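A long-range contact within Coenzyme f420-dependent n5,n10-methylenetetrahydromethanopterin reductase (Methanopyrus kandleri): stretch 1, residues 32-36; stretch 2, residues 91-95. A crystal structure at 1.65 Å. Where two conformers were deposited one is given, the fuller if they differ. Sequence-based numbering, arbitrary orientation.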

# COMPACT_ATOMS: atom_id res chain seq x y z
N GLU A 32 -3.37 20.78 -2.05
CA GLU A 32 -2.02 20.50 -2.51
C GLU A 32 -1.02 20.17 -1.40
O GLU A 32 0.10 19.74 -1.67
CB GLU A 32 -1.51 21.67 -3.35
CG GLU A 32 -2.26 21.78 -4.69
CD GLU A 32 -1.84 22.99 -5.50
OE1 GLU A 32 -0.72 23.01 -6.04
OE2 GLU A 32 -2.64 23.94 -5.59
N TYR A 33 -1.42 20.39 -0.16
CA TYR A 33 -0.55 20.04 0.98
C TYR A 33 -1.28 19.29 2.05
O TYR A 33 -2.41 19.63 2.37
CB TYR A 33 -0.00 21.30 1.67
CG TYR A 33 0.86 22.14 0.76
CD1 TYR A 33 0.28 23.03 -0.16
CD2 TYR A 33 2.24 22.03 0.80
CE1 TYR A 33 1.09 23.80 -1.01
CE2 TYR A 33 3.06 22.78 -0.03
CZ TYR A 33 2.46 23.67 -0.95
OH TYR A 33 3.26 24.37 -1.82
N ALA A 34 -0.60 18.31 2.67
CA ALA A 34 -1.21 17.59 3.81
C ALA A 34 -0.12 17.56 4.89
O ALA A 34 1.02 17.07 4.65
CB ALA A 34 -1.63 16.13 3.40
N TRP A 35 -0.48 18.07 6.05
CA TRP A 35 0.41 18.19 7.19
C TRP A 35 -0.06 17.31 8.32
O TRP A 35 -1.23 17.35 8.70
CB TRP A 35 0.42 19.63 7.71
CG TRP A 35 0.85 20.66 6.68
CD1 TRP A 35 0.04 21.48 5.91
CD2 TRP A 35 2.20 21.01 6.35
NE1 TRP A 35 0.81 22.32 5.15
CE2 TRP A 35 2.14 22.05 5.39
CE3 TRP A 35 3.46 20.54 6.77
CZ2 TRP A 35 3.30 22.65 4.85
CZ3 TRP A 35 4.61 21.14 6.22
CH2 TRP A 35 4.52 22.19 5.27
N ILE A 36 0.86 16.54 8.89
CA ILE A 36 0.49 15.65 10.00
C ILE A 36 1.33 16.05 11.20
O ILE A 36 2.55 16.10 11.13
CB ILE A 36 0.75 14.15 9.64
CG1 ILE A 36 -0.29 13.70 8.60
CG2 ILE A 36 0.58 13.28 10.91
CD1 ILE A 36 -1.73 13.76 9.19
N ALA A 91 7.58 15.01 -0.52
CA ALA A 91 7.77 15.42 0.85
C ALA A 91 7.89 16.92 1.05
O ALA A 91 8.37 17.63 0.17
CB ALA A 91 9.02 14.74 1.44
N ILE A 92 7.47 17.34 2.23
CA ILE A 92 7.62 18.74 2.68
C ILE A 92 8.07 18.66 4.13
O ILE A 92 7.81 17.66 4.84
CB ILE A 92 6.31 19.56 2.56
CG1 ILE A 92 5.21 18.92 3.40
CG2 ILE A 92 5.94 19.69 1.09
CD1 ILE A 92 3.77 19.50 3.19
N ILE A 93 8.75 19.69 4.63
CA ILE A 93 9.18 19.68 6.03
C ILE A 93 8.49 20.83 6.78
O ILE A 93 8.51 21.95 6.27
CB ILE A 93 10.70 19.96 6.12
CG1 ILE A 93 11.49 18.86 5.42
CG2 ILE A 93 11.10 20.10 7.61
CD1 ILE A 93 12.96 19.27 5.11
N GLY A 94 7.90 20.54 7.94
CA GLY A 94 7.32 21.55 8.83
C GLY A 94 8.19 21.47 10.09
O GLY A 94 8.21 20.45 10.74
N MET A 95 8.92 22.54 10.45
CA MET A 95 9.80 22.46 11.62
C MET A 95 9.49 23.59 12.59
O MET A 95 9.37 24.73 12.18
CB MET A 95 11.25 22.60 11.11
CG MET A 95 12.30 22.56 12.21
SD MET A 95 12.41 20.97 13.05
CE MET A 95 12.94 19.94 11.72

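Strands that lie near one another in a fold need not be joined by backbone hydrogen bonds; side chains alone can fill the space between them. The contact between residues 32-36 and 91-95 of this reductase is a compact example. The two segments run in the same sense, with Y33 abreast of I92 and W35 abreast of G94, but the CA atoms of these pairs stand 8.4 Å and 7.9 Å apart. At that spacing the main chains are too distant to pair as sheet neighbours, and no hydrogen bond crosses the gap. What holds the surfaces together is apolar packing, which buries 218 Å² in all, most of it on I92 and W35.

I92 is the centre of the arrangement. Its CA-to-CB bond points toward the first stretch, and with chi1 in p and chi2 in t the side chain extends until its terminal methyl, CD1, reaches the indole of W35. I92 CD1 sits 3.4 Å from the centroid of the W35 six-membered ring and 8° off the ring normal, which is close to ideal for a CH-pi interaction: weakly polarised C-H bonds meet the electron-rich face of the aromatic system, and dispersion adds to the attraction. The closest atom pair, I92 CD1 to W35 CH2, is 3.5 Å apart.

W35 reaches this position although its CA-to-CB bond points sideways. In the m rotamer, with chi2 at 99°, the long indole swings its six-membered ring nearer the second stretch. One face receives the isoleucine methyl, while the ring edge abuts the backbone: W35 CZ3 lies 3.8 Å from G94 N and 3.9 Å from I93 C. The absence of a side chain at G94 matters here, because a CB built in ideal geometry would lie 3.2 Å from W35 CZ3, a tight approach. The indole NE1 takes no part in this packing; its hydrogen bond is made elsewhere in the structure.

Y33 completes the setting for the methyl. Its side chain also leaves the backbone sideways and ends nearer the second stretch, where Y33 CD2 comes within 3.8 Å of I92 CD1. Here the methyl lies at the ring edge, near its plane, so the pairing is simple apolar contact and not a second CH-pi interaction. A single methyl therefore meets one aromatic ring over its face and another at its edge, and the general lesson follows: one aliphatic side chain, set just before the second strand, can link two segments between which no hydrogen bond forms.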